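Local coordinates for protein hypothetical glycoside hydrolase (Parabacteroides distasonis, PDB 3TAW) that is of unknown function but belongs to a family of glycoside hydrolase-like proteins with a five-bladed beta-propeller fold, at residues G320-E325 with L336-A341; S280-Q285 with L305-D310; V23-K28 with D342-V347. All coordinates share one frame; numbering follows the deposited sequence.

Contact 1: G320-E325 with L336-A341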
ATOM      1  N   GLY A 320     -16.133  -5.322  -4.329  1.00 17.46           N
ATOM      2  CA  GLY A 320     -14.918  -5.993  -4.784  1.00 16.95           C
ATOM      3  C   GLY A 320     -13.700  -5.095  -4.881  1.00 16.40           C
ATOM      4  O   GLY A 320     -13.815  -3.909  -5.207  1.00 15.90           O
ATOM      5  N   THR A 321     -12.531  -5.669  -4.594  1.00 15.67           N
ATOM      6  CA  THR A 321     -11.264  -4.988  -4.843  1.00 14.89           C
ATOM      7  C   THR A 321     -10.197  -5.989  -5.288  1.00 14.55           C
ATOM      8  O   THR A 321     -10.253  -7.186  -4.976  1.00 14.59           O
ATOM      9  CB  THR A 321     -10.666  -4.257  -3.581  1.00 14.76           C
ATOM     10  OG1 THR A 321     -10.090  -5.223  -2.700  1.00 14.41           O
ATOM     11  CG2 THR A 321     -11.693  -3.432  -2.820  1.00 14.41           C
ATOM     12  N   VAL A 322      -9.239  -5.467  -6.032  1.00 13.51           N
ATOM     13  CA  VAL A 322      -7.924  -6.082  -6.158  1.00 13.23           C
ATOM     14  C   VAL A 322      -6.971  -4.950  -5.814  1.00 12.94           C
ATOM     15  O   VAL A 322      -6.493  -4.204  -6.691  1.00 13.28           O
ATOM     16  CB  VAL A 322      -7.676  -6.745  -7.546  1.00 13.16           C
ATOM     17  CG1 VAL A 322      -8.517  -7.993  -7.674  1.00 13.32           C
ATOM     18  CG2 VAL A 322      -7.929  -5.795  -8.737  1.00 13.23           C
ATOM     19  N   PHE A 323      -6.704  -4.821  -4.504  1.00 12.37           N
ATOM     20  CA  PHE A 323      -6.091  -3.628  -3.946  1.00 12.05           C
ATOM     21  C   PHE A 323      -4.578  -3.828  -3.859  1.00 11.70           C
ATOM     22  O   PHE A 323      -4.061  -4.470  -2.935  1.00 11.84           O
ATOM     23  CB  PHE A 323      -6.694  -3.309  -2.570  1.00 12.07           C
ATOM     24  CG  PHE A 323      -6.409  -1.910  -2.105  1.00 12.24           C
ATOM     25  CD1 PHE A 323      -7.173  -0.835  -2.554  1.00 12.70           C
ATOM     26  CD2 PHE A 323      -5.331  -1.667  -1.262  1.00 12.04           C
ATOM     27  CE1 PHE A 323      -6.890   0.458  -2.131  1.00 12.50           C
ATOM     28  CE2 PHE A 323      -5.039  -0.377  -0.835  1.00 12.19           C
ATOM     29  CZ  PHE A 323      -5.808   0.676  -1.260  1.00 12.33           C
ATOM     30  N   VAL A 324      -3.882  -3.315  -4.868  1.00 11.24           N
ATOM     31  CA  VAL A 324      -2.461  -3.567  -5.034  1.00 10.57           C
ATOM     32  C   VAL A 324      -1.665  -2.776  -4.031  1.00 10.57           C
ATOM     33  O   VAL A 324      -1.892  -1.598  -3.851  1.00 10.23           O
ATOM     34  CB  VAL A 324      -1.993  -3.334  -6.489  1.00 10.46           C
ATOM     35  CG1 VAL A 324      -2.680  -4.366  -7.413  1.00 10.59           C
ATOM     36  CG2 VAL A 324      -2.239  -1.893  -6.927  1.00 10.59           C
ATOM     37  N   GLU A 325      -0.722  -3.442  -3.353  1.00 10.48           N
ATOM     38  CA  GLU A 325      -0.057  -2.784  -2.218  1.00 10.49           C
ATOM     39  C   GLU A 325       1.343  -3.269  -1.867  1.00 10.30           C
ATOM     40  O   GLU A 325       2.084  -2.548  -1.190  1.00 10.70           O
ATOM     41  CB  GLU A 325      -0.986  -2.892  -0.995  1.00 10.88           C
ATOM     42  CG  GLU A 325      -0.552  -2.080   0.231  1.00 11.26           C
ATOM     43  CD  GLU A 325      -1.659  -1.963   1.292  1.00 12.37           C
ATOM     44  OE1 GLU A 325      -2.846  -2.109   0.942  1.00 13.51           O
ATOM     45  OE2 GLU A 325      -1.342  -1.742   2.500  1.00 12.72           O
ATOM     46  N   LEU A 336       3.311  -9.588  -7.013  1.00 12.45           N
ATOM     47  CA  LEU A 336       2.394  -8.501  -6.660  1.00 11.96           C
ATOM     48  C   LEU A 336       1.352  -9.021  -5.671  1.00 11.79           C
ATOM     49  O   LEU A 336       0.660  -9.976  -5.975  1.00 12.27           O
ATOM     50  CB  LEU A 336       1.682  -8.006  -7.927  1.00 11.90           C
ATOM     51  CG  LEU A 336       0.625  -6.927  -7.746  1.00 11.91           C
ATOM     52  CD1 LEU A 336       1.278  -5.604  -7.278  1.00 11.43           C
ATOM     53  CD2 LEU A 336      -0.201  -6.741  -9.016  1.00 12.27           C
ATOM     54  N   TYR A 337       1.303  -8.417  -4.474  1.00 11.52           N
ATOM     55  CA  TYR A 337       0.402  -8.823  -3.395  1.00 11.01           C
ATOM     56  C   TYR A 337      -0.699  -7.784  -3.259  1.00 11.24           C
ATOM     57  O   TYR A 337      -0.422  -6.582  -3.230  1.00 10.51           O
ATOM     58  CB  TYR A 337       1.164  -9.019  -2.078  1.00 11.06           C
ATOM     59  CG  TYR A 337       2.122 -10.178  -2.233  1.00 10.76           C
ATOM     60  CD1 TYR A 337       1.676 -11.498  -2.134  1.00 10.90           C
ATOM     61  CD2 TYR A 337       3.443  -9.966  -2.606  1.00 10.92           C
ATOM     62  CE1 TYR A 337       2.541 -12.563  -2.349  1.00 11.35           C
ATOM     63  CE2 TYR A 337       4.319 -11.037  -2.838  1.00 11.48           C
ATOM     64  CZ  TYR A 337       3.866 -12.332  -2.699  1.00 11.43           C
ATOM     65  OH  TYR A 337       4.742 -13.372  -2.962  1.00 12.20           O
ATOM     66  N   TYR A 338      -1.938  -8.264  -3.218  1.00 11.34           N
ATOM     67  CA  TYR A 338      -3.068  -7.381  -3.194  1.00 11.50           C
ATOM     68  C   TYR A 338      -4.168  -7.869  -2.263  1.00 12.06           C
ATOM     69  O   TYR A 338      -4.317  -9.083  -2.006  1.00 12.89           O
ATOM     70  CB  TYR A 338      -3.588  -7.152  -4.626  1.00 11.96           C
ATOM     71  CG  TYR A 338      -4.021  -8.387  -5.400  1.00 12.20           C
ATOM     72  CD1 TYR A 338      -3.112  -9.124  -6.145  1.00 12.70           C
ATOM     73  CD2 TYR A 338      -5.350  -8.775  -5.430  1.00 12.72           C
ATOM     74  CE1 TYR A 338      -3.498 -10.233  -6.866  1.00 12.78           C
ATOM     75  CE2 TYR A 338      -5.763  -9.886  -6.150  1.00 13.12           C
ATOM     76  CZ  TYR A 338      -4.836 -10.599  -6.874  1.00 13.26           C
ATOM     77  OH  TYR A 338      -5.218 -11.696  -7.599  1.00 14.51           O
ATOM     78  N   GLY A 339      -4.948  -6.920  -1.764  1.00 11.57           N
ATOM     79  CA  GLY A 339      -6.112  -7.230  -0.944  1.00 11.92           C
ATOM     80  C   GLY A 339      -7.250  -7.674  -1.856  1.00 12.52           C
ATOM     81  O   GLY A 339      -7.410  -7.142  -2.963  1.00 12.76           O
ATOM     82  N   CYS A 340      -8.046  -8.626  -1.386  1.00 12.94           N
ATOM     83  CA  CYS A 340      -9.220  -9.143  -2.126  1.00 13.59           C
ATOM     84  C   CYS A 340     -10.480  -8.795  -1.372  1.00 13.96           C
ATOM     85  O   CYS A 340     -10.777  -9.403  -0.332  1.00 13.74           O
ATOM     86  CB  CYS A 340      -9.141 -10.651  -2.281  1.00 14.15           C
ATOM     87  SG  CYS A 340      -7.661 -11.240  -3.155  1.00 14.69           S
ATOM     88  N   ALA A 341     -11.191  -7.777  -1.861  1.00 14.10           N
ATOM     89  CA  ALA A 341     -12.471  -7.343  -1.277  1.00 14.62           C
ATOM     90  C   ALA A 341     -12.403  -7.109   0.245  1.00 14.50           C
ATOM     91  O   ALA A 341     -13.358  -7.408   0.971  1.00 14.90           O
ATOM     92  CB  ALA A 341     -13.610  -8.342  -1.657  1.00 15.23           C
TER

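Contact 2: S280-Q285 with L305-D310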
ATOM      1  N   SER A 280     -16.275  -0.852  -7.718  1.00 17.88           N
ATOM      2  CA  SER A 280     -15.160  -1.796  -7.560  1.00 17.28           C
ATOM      3  C   SER A 280     -13.835  -1.064  -7.645  1.00 16.20           C
ATOM      4  O   SER A 280     -13.743  -0.012  -8.288  1.00 15.65           O
ATOM      5  CB  SER A 280     -15.232  -2.926  -8.591  1.00 18.46           C
ATOM      6  OG  SER A 280     -14.963  -2.482  -9.917  1.00 19.32           O
ATOM      7  N   TYR A 281     -12.814  -1.633  -7.001  1.00 15.37           N
ATOM      8  CA  TYR A 281     -11.442  -1.137  -7.131  1.00 15.15           C
ATOM      9  C   TYR A 281     -10.664  -2.037  -8.088  1.00 14.85           C
ATOM     10  O   TYR A 281     -10.457  -3.240  -7.807  1.00 14.77           O
ATOM     11  CB  TYR A 281     -10.738  -1.119  -5.779  1.00 14.73           C
ATOM     12  CG  TYR A 281     -11.159  -0.087  -4.748  1.00 15.02           C
ATOM     13  CD1 TYR A 281     -12.416  -0.118  -4.160  1.00 15.53           C
ATOM     14  CD2 TYR A 281     -10.248   0.850  -4.274  1.00 14.77           C
ATOM     15  CE1 TYR A 281     -12.782   0.797  -3.168  1.00 15.79           C
ATOM     16  CE2 TYR A 281     -10.595   1.761  -3.295  1.00 14.97           C
ATOM     17  CZ  TYR A 281     -11.848   1.722  -2.724  1.00 15.64           C
ATOM     18  OH  TYR A 281     -12.173   2.610  -1.738  1.00 16.45           O
ATOM     19  N   CYS A 282     -10.223  -1.457  -9.204  1.00 14.59           N
ATOM     20  CA  CYS A 282      -9.397  -2.134 -10.197  1.00 14.56           C
ATOM     21  C   CYS A 282      -8.094  -1.363 -10.274  1.00 14.02           C
ATOM     22  O   CYS A 282      -8.095  -0.160 -10.106  1.00 13.54           O
ATOM     23  CB  CYS A 282     -10.073  -2.119 -11.558  1.00 15.64           C
ATOM     24  SG  CYS A 282     -11.730  -2.865 -11.578  1.00 17.19           S
ATOM     25  N   ALA A 283      -6.995  -2.056 -10.553  1.00 13.07           N
ATOM     26  CA  ALA A 283      -5.694  -1.439 -10.439  1.00 12.75           C
ATOM     27  C   ALA A 283      -5.209  -0.837 -11.755  1.00 12.86           C
ATOM     28  O   ALA A 283      -5.302  -1.465 -12.789  1.00 13.43           O
ATOM     29  CB  ALA A 283      -4.670  -2.484  -9.892  1.00 11.87           C
ATOM     30  N   GLY A 284      -4.651   0.368 -11.669  1.00 12.79           N
ATOM     31  CA  GLY A 284      -4.087   1.082 -12.818  1.00 12.83           C
ATOM     32  C   GLY A 284      -2.613   1.405 -12.630  1.00 12.36           C
ATOM     33  O   GLY A 284      -1.994   1.035 -11.634  1.00 11.66           O
ATOM     34  N   GLN A 285      -2.037   2.082 -13.618  1.00 12.64           N
ATOM     35  CA  GLN A 285      -0.651   2.539 -13.530  1.00 12.35           C
ATOM     36  C   GLN A 285      -0.487   3.900 -14.146  1.00 12.66           C
ATOM     37  O   GLN A 285      -1.126   4.223 -15.137  1.00 13.16           O
ATOM     38  CB  GLN A 285       0.333   1.545 -14.187  1.00 12.54           C
ATOM     39  CG  GLN A 285       0.263   0.155 -13.541  1.00 12.68           C
ATOM     40  CD  GLN A 285       1.301  -0.799 -14.037  1.00 12.88           C
ATOM     41  OE1 GLN A 285       2.358  -0.392 -14.551  1.00 13.53           O
ATOM     42  NE2 GLN A 285       1.039  -2.093 -13.840  1.00 13.08           N
ATOM     43  N   LEU A 305      -5.360  -5.056 -13.654  1.00 15.42           N
ATOM     44  CA  LEU A 305      -5.849  -6.115 -12.760  1.00 15.46           C
ATOM     45  C   LEU A 305      -7.255  -5.725 -12.315  1.00 15.77           C
ATOM     46  O   LEU A 305      -7.475  -4.580 -11.960  1.00 15.20           O
ATOM     47  CB  LEU A 305      -4.943  -6.241 -11.545  1.00 14.86           C
ATOM     48  CG  LEU A 305      -5.071  -7.488 -10.654  1.00 15.27           C
ATOM     49  CD1 LEU A 305      -4.501  -8.727 -11.359  1.00 15.59           C
ATOM     50  CD2 LEU A 305      -4.342  -7.253  -9.313  1.00 14.57           C
ATOM     51  N   GLN A 306      -8.195  -6.669 -12.337  1.00 16.07           N
ATOM     52  CA  GLN A 306      -9.571  -6.397 -11.913  1.00 17.04           C
ATOM     53  C   GLN A 306     -10.122  -7.599 -11.148  1.00 16.73           C
ATOM     54  O   GLN A 306      -9.619  -8.713 -11.315  1.00 16.31           O
ATOM     55  CB  GLN A 306     -10.470  -6.078 -13.128  1.00 18.50           C
ATOM     56  CG  GLN A 306     -10.723  -7.259 -14.056  1.00 20.64           C
ATOM     57  CD  GLN A 306     -11.754  -6.956 -15.151  1.00 22.94           C
ATOM     58  OE1 GLN A 306     -11.427  -7.024 -16.325  1.00 28.45           O
ATOM     59  NE2 GLN A 306     -12.976  -6.617 -14.771  1.00 22.87           N
ATOM     60  N   PRO A 307     -11.118  -7.367 -10.280  1.00 16.94           N
ATOM     61  CA  PRO A 307     -11.716  -8.513  -9.576  1.00 17.41           C
ATOM     62  C   PRO A 307     -12.249  -9.559 -10.554  1.00 18.49           C
ATOM     63  O   PRO A 307     -13.015  -9.235 -11.479  1.00 19.39           O
ATOM     64  CB  PRO A 307     -12.823  -7.881  -8.753  1.00 17.64           C
ATOM     65  CG  PRO A 307     -12.351  -6.495  -8.507  1.00 17.17           C
ATOM     66  CD  PRO A 307     -11.690  -6.090  -9.805  1.00 17.00           C
ATOM     67  N   THR A 308     -11.831 -10.803 -10.342  1.00 18.69           N
ATOM     68  CA  THR A 308     -12.118 -11.903 -11.260  1.00 20.00           C
ATOM     69  C   THR A 308     -12.631 -13.114 -10.501  1.00 20.46           C
ATOM     70  O   THR A 308     -13.721 -13.614 -10.799  1.00 21.34           O
ATOM     71  CB  THR A 308     -10.869 -12.256 -12.062  1.00 20.02           C
ATOM     72  OG1 THR A 308     -10.413 -11.061 -12.742  1.00 20.47           O
ATOM     73  CG2 THR A 308     -11.151 -13.375 -13.081  1.00 21.04           C
ATOM     74  N   ASP A 309     -11.863 -13.583  -9.519  1.00 19.72           N
ATOM     75  CA  ASP A 309     -12.326 -14.669  -8.651  1.00 20.35           C
ATOM     76  C   ASP A 309     -13.390 -14.169  -7.663  1.00 19.72           C
ATOM     77  O   ASP A 309     -13.438 -12.987  -7.338  1.00 18.61           O
ATOM     78  CB  ASP A 309     -11.144 -15.328  -7.928  1.00 20.57           C
ATOM     79  CG  ASP A 309     -10.251 -16.092  -8.879  1.00 21.95           C
ATOM     80  OD1 ASP A 309     -10.810 -16.669  -9.832  1.00 23.32           O
ATOM     81  OD2 ASP A 309      -9.005 -16.103  -8.709  1.00 22.32           O
ATOM     82  N   ASP A 310     -14.243 -15.075  -7.191  0.50 20.10           N
ATOM     83  CA  ASP A 310     -15.377 -14.665  -6.351  0.50 20.16           C
ATOM     84  C   ASP A 310     -14.958 -13.963  -5.049  0.50 19.47           C
ATOM     85  O   ASP A 310     -15.637 -13.041  -4.586  0.50 19.34           O
ATOM     86  CB  ASP A 310     -16.346 -15.841  -6.086  0.50 20.82           C
ATOM     87  CG  ASP A 310     -15.694 -17.037  -5.368  0.50 20.63           C
ATOM     88  OD1 ASP A 310     -14.465 -17.097  -5.200  0.50 19.98           O
ATOM     89  OD2 ASP A 310     -16.450 -17.943  -4.961  0.50 21.34           O
TER

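Contact 3: V23-K28 with D342-V347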
ATOM      1  N   VAL A  23      -3.966 -21.150  -6.611  1.00 19.58           N
ATOM      2  CA  VAL A  23      -3.251 -20.858  -5.355  1.00 18.69           C
ATOM      3  C   VAL A  23      -3.916 -19.809  -4.461  1.00 17.83           C
ATOM      4  O   VAL A  23      -3.699 -19.794  -3.237  1.00 18.44           O
ATOM      5  CB  VAL A  23      -1.777 -20.421  -5.583  1.00 18.48           C
ATOM      6  CG1 VAL A  23      -1.058 -21.397  -6.487  1.00 19.08           C
ATOM      7  CG2 VAL A  23      -1.667 -18.986  -6.118  1.00 17.39           C
ATOM      8  N   ASN A  24      -4.672 -18.899  -5.063  1.00 17.06           N
ATOM      9  CA  ASN A  24      -5.226 -17.788  -4.298  1.00 16.56           C
ATOM     10  C   ASN A  24      -6.519 -18.151  -3.606  1.00 16.82           C
ATOM     11  O   ASN A  24      -7.269 -19.010  -4.096  1.00 17.46           O
ATOM     12  CB  ASN A  24      -5.460 -16.568  -5.181  1.00 15.92           C
ATOM     13  CG  ASN A  24      -4.173 -15.861  -5.552  1.00 14.99           C
ATOM     14  OD1 ASN A  24      -3.249 -15.798  -4.767  1.00 14.41           O
ATOM     15  ND2 ASN A  24      -4.142 -15.273  -6.740  1.00 14.74           N
ATOM     16  N   PRO A  25      -6.786 -17.507  -2.457  1.00 16.66           N
ATOM     17  CA  PRO A  25      -5.929 -16.559  -1.756  1.00 15.91           C
ATOM     18  C   PRO A  25      -4.798 -17.231  -0.985  1.00 15.46           C
ATOM     19  O   PRO A  25      -4.955 -18.369  -0.524  1.00 15.66           O
ATOM     20  CB  PRO A  25      -6.879 -15.890  -0.758  1.00 16.27           C
ATOM     21  CG  PRO A  25      -7.997 -16.854  -0.564  1.00 17.08           C
ATOM     22  CD  PRO A  25      -8.032 -17.784  -1.723  1.00 17.13           C
ATOM     23  N   VAL A  26      -3.700 -16.508  -0.812  1.00 14.39           N
ATOM     24  CA  VAL A  26      -2.514 -17.028  -0.153  1.00 14.58           C
ATOM     25  C   VAL A  26      -2.476 -16.740   1.362  1.00 14.96           C
ATOM     26  O   VAL A  26      -1.717 -17.386   2.083  1.00 16.01           O
ATOM     27  CB  VAL A  26      -1.222 -16.551  -0.853  1.00 14.50           C
ATOM     28  CG1 VAL A  26      -1.175 -17.094  -2.280  1.00 14.70           C
ATOM     29  CG2 VAL A  26      -1.107 -15.028  -0.808  1.00 14.14           C
ATOM     30  N   ILE A  27      -3.278 -15.771   1.832  1.00 14.95           N
ATOM     31  CA  ILE A  27      -3.471 -15.528   3.273  1.00 14.57           C
ATOM     32  C   ILE A  27      -4.947 -15.374   3.557  1.00 14.84           C
ATOM     33  O   ILE A  27      -5.621 -14.527   2.964  1.00 13.70           O
ATOM     34  CB  ILE A  27      -2.752 -14.268   3.824  1.00 14.81           C
ATOM     35  CG1 ILE A  27      -1.281 -14.245   3.403  1.00 15.79           C
ATOM     36  CG2 ILE A  27      -2.955 -14.125   5.391  1.00 15.14           C
ATOM     37  CD1 ILE A  27      -0.346 -15.073   4.232  1.00 16.65           C
ATOM     38  N   LYS A  28      -5.430 -16.222   4.462  1.00 14.83           N
ATOM     39  CA  LYS A  28      -6.801 -16.192   4.944  1.00 15.96           C
ATOM     40  C   LYS A  28      -6.824 -16.002   6.481  1.00 15.71           C
ATOM     41  O   LYS A  28      -5.846 -16.303   7.161  1.00 15.12           O
ATOM     42  CB  LYS A  28      -7.466 -17.513   4.613  1.00 17.59           C
ATOM     43  CG  LYS A  28      -7.431 -17.939   3.155  1.00 19.18           C
ATOM     44  CD  LYS A  28      -8.032 -19.350   2.997  1.00 22.03           C
ATOM     45  CE  LYS A  28      -7.823 -19.873   1.588  1.00 24.17           C
ATOM     46  NZ  LYS A  28      -8.018 -21.369   1.461  1.00 28.33           N
ATOM     47  N   ASP A 342     -11.271  -6.557   0.705  1.00 14.13           N
ATOM     48  CA  ASP A 342     -10.998  -6.275   2.127  1.00 13.96           C
ATOM     49  C   ASP A 342     -11.071  -7.528   3.007  1.00 14.10           C
ATOM     50  O   ASP A 342     -11.371  -7.435   4.211  1.00 14.54           O
ATOM     51  CB  ASP A 342     -11.917  -5.174   2.688  1.00 14.84           C
ATOM     52  CG  ASP A 342     -11.528  -3.770   2.233  1.00 15.24           C
ATOM     53  OD1 ASP A 342     -10.552  -3.621   1.465  1.00 15.41           O
ATOM     54  OD2 ASP A 342     -12.178  -2.828   2.722  1.00 16.46           O
ATOM     55  N   SER A 343     -10.770  -8.688   2.424  1.00 14.09           N
ATOM     56  CA  SER A 343     -10.950  -9.954   3.136  1.00 14.33           C
ATOM     57  C   SER A 343      -9.817 -10.959   3.067  1.00 14.03           C
ATOM     58  O   SER A 343      -9.639 -11.727   4.024  1.00 13.96           O
ATOM     59  CB  SER A 343     -12.235 -10.645   2.688  1.00 14.99           C
ATOM     60  OG  SER A 343     -13.370  -9.943   3.175  1.00 15.41           O
ATOM     61  N   PHE A 344      -9.104 -11.004   1.938  1.00 13.86           N
ATOM     62  CA  PHE A 344      -8.011 -11.959   1.727  1.00 13.63           C
ATOM     63  C   PHE A 344      -6.793 -11.276   1.094  1.00 13.08           C
ATOM     64  O   PHE A 344      -6.890 -10.143   0.617  1.00 13.27           O
ATOM     65  CB  PHE A 344      -8.430 -13.128   0.841  1.00 14.23           C
ATOM     66  CG  PHE A 344      -9.652 -13.872   1.347  1.00 15.33           C
ATOM     67  CD1 PHE A 344      -9.532 -14.857   2.297  1.00 16.34           C
ATOM     68  CD2 PHE A 344     -10.918 -13.569   0.863  1.00 16.17           C
ATOM     69  CE1 PHE A 344     -10.658 -15.545   2.766  1.00 17.22           C
ATOM     70  CE2 PHE A 344     -12.044 -14.246   1.347  1.00 17.30           C
ATOM     71  CZ  PHE A 344     -11.899 -15.229   2.290  1.00 17.28           C
ATOM     72  N   VAL A 345      -5.662 -11.981   1.122  1.00 12.72           N
ATOM     73  CA  VAL A 345      -4.494 -11.605   0.336  1.00 12.07           C
ATOM     74  C   VAL A 345      -4.315 -12.585  -0.829  1.00 12.16           C
ATOM     75  O   VAL A 345      -4.381 -13.807  -0.641  1.00 12.88           O
ATOM     76  CB  VAL A 345      -3.225 -11.573   1.179  1.00 11.48           C
ATOM     77  CG1 VAL A 345      -1.996 -11.254   0.282  1.00 11.08           C
ATOM     78  CG2 VAL A 345      -3.379 -10.546   2.320  1.00 11.60           C
ATOM     79  N   ALA A 346      -4.056 -12.041  -2.008  1.00 12.18           N
ATOM     80  CA  ALA A 346      -3.730 -12.821  -3.207  1.00 12.40           C
ATOM     81  C   ALA A 346      -2.427 -12.335  -3.852  1.00 12.41           C
ATOM     82  O   ALA A 346      -1.926 -11.250  -3.514  1.00 11.83           O
ATOM     83  CB  ALA A 346      -4.892 -12.788  -4.233  1.00 13.05           C
ATOM     84  N   VAL A 347      -1.868 -13.196  -4.713  1.00 12.69           N
ATOM     85  CA  VAL A 347      -0.642 -12.931  -5.460  1.00 12.38           C
ATOM     86  C   VAL A 347      -0.882 -13.054  -6.977  1.00 12.88           C
ATOM     87  O   VAL A 347      -1.652 -13.896  -7.439  1.00 13.09           O
ATOM     88  CB  VAL A 347       0.527 -13.852  -5.008  1.00 12.51           C
ATOM     89  CG1 VAL A 347       0.297 -15.326  -5.398  1.00 12.91           C
ATOM     90  CG2 VAL A 347       1.865 -13.324  -5.538  1.00 12.34           C
TER

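Contact 1: G320-E325 with L336-A341
The beta hairpin of strands 322-330 and 333-340, in the last blade of the propeller, sets Phe323 against Gly339 as an antiparallel hydrogen-bonded pair. Phe323 N donates to Gly339 O at 2.9 Å, in an almost straight bond (172°). The return bond from Gly339 N to Phe323 O is as short, 2.9 Å. Further along, Glu325 N donates to Tyr337 O at 3.2 Å. At the other end Ala341 N makes weak bonds to both oxygens of Thr321: O at 3.3 Å and OG1 at 2.9 Å. The hydroxyl gets there because OG1 stands between the backbone N and the carbonyl carbon (chi1 76°).

Val322, Val324 and Tyr338 share one face of the hairpin. Val322 and Tyr338 run side by side, with Val322 CG1 3.7 Å from Tyr338 CE2. Val324 CG1 meets Leu336 CD2 at 3.8 Å. Phe323 points to the opposite face, with Glu325 OE1 in the plane of its ring at the edge.

Leu305 covers both valines, and Tyr338 OH hydrogen-bonds to Glu312. On the Phe323 face lie Asn52 of strand 49-58 and Arg122 of strand 117-125. Strand 333-340 is the middle strand of this sheet, with strand 344-350 on its other side.

Contact 2: S280-Q285 with L305-D310
Ala283 N donates to Leu305 O at 2.9 Å, with an N-H...O angle of 160° and only a slight tilt from the carbonyl plane. It is the one hydrogen bond between 280-285 and 305-310, and it marks a single antiparallel bridge. Apolar contacts flank it. Ala283 CB lies 4.1 Å from Leu305 CB, beside the bridge. On the next residue pair, Cys282 turns SG anti to its carbonyl carbon (chi1 -57°), which brings the sulfur to Gln306 CB and the proline ring. There SG touches Pro307 CD at 3.7 Å and Gln306 CB at 3.8 Å. The same Pro307 CD atom also lies 3.7 Å from Tyr281 O. Gln306 shares only the base of its side chain with Cys282. The rest is extended and leads away, and its end lies near a bound acetate ion.

The contact fastens a loop to a strand of the propeller. Strand 281-288 belongs to the blade that also holds strands 257-265 and 296-299, while 305-310 runs from that blade to the short helix 310-313. Leu305 and Pro307 also pack on Val322 of strand 322-330, so the loop lies where two blades meet.

Beyond the bridge the loop is braced internally. Thr308 OG1 donates to Gln306 O at 2.9 Å, from above the carbonyl plane. Glu312 OE1 accepts the backbone N-H groups of both Thr308 and Asp309, just before the helix. Asp309 takes the N-cap position, but its side chain makes no capping bond. The ring of Tyr281, next to Cys282 in the strand, meets Tyr317 edge-to-face.

Contact 3: V23-K28 with D342-V347
Asn24 grips the backbone of Val347 with both ends of its amide. Asn24 CG stands anti to its carbonyl carbon, beside the backbone N (chi1 -74°), which places the amide at Val347. ND2 donates to Val347 O at 2.9 Å, in an almost straight bond (173°) that lies in the amide plane. OD1 accepts from Val347 N, also at 2.9 Å, but this N-H comes in from above the plane of the side-chain carbonyl. Two bonds fix the rotation of the amide. The methyl of Ala346 presses against it, with Ala346 CB 3.4 Å from Asn24 CG.

The backbones pair next. Val345 O takes Val26 N at 2.8 Å and, weakly, Ile27 N. Val345 N returns a bond to Ile27 O at 3.1 Å, nearly straight at 177°. Val26 and Ile27 thus both face Val345, a classic beta bulge. Ile27 and Val345 lie side by side. Val26 CG1 meets Val347 CG1 at 3.9 Å, the two side chains crossing at about a right angle.

The 23-28 segment, near the N terminus, adds to the outer edge of the three-stranded sheet whose last strand is 344-350. Such pairing of the two chain ends in one blade is consistent with the Velcro-type closure of beta-propellers.

Around this core, Phe344 packs against Pro25 and Lys28. Pro25 CB is 3.5 Å from Phe344 CB, and the aliphatic CG of Lys28 is 3.8 Å from Phe344 CD1. Ile27 O sits at the edge of the ring, in its plane. The peptide bond before Pro25 is cis, bending the chain between the amide of Asn24 and the bulge.

Further out, Phe311 of helix 310-313 touches Asn24, Pro25 and Phe344. Ile27 rests on Phe94 and Val345 on Pro53. Lys28 O accepts a hydrogen bond from Arg96.

How the contacts relate
From the N terminus, 23-28 comes first and pairs with 342-347, near the C terminus. Contact 3 therefore closes a loop of 313 residues, nearly the whole propeller, and encloses the other two contacts. Contact 2 comes next, closing a loop of 19 residues. It ends before contact 1 opens, and contact 1 closes a ten-residue loop, the far part of the hairpin 322-330/333-340, so these two follow in series and none cross. Contacts 1 and 2 touch: Gly320 O and Val322 N probably hydrogen-bond to Tyr281, joining the last two blades. Contacts 1 and 3 share a sheet, where Tyr338 O probably accepts from Ala346 N. Contacts 2 and 3 do not touch.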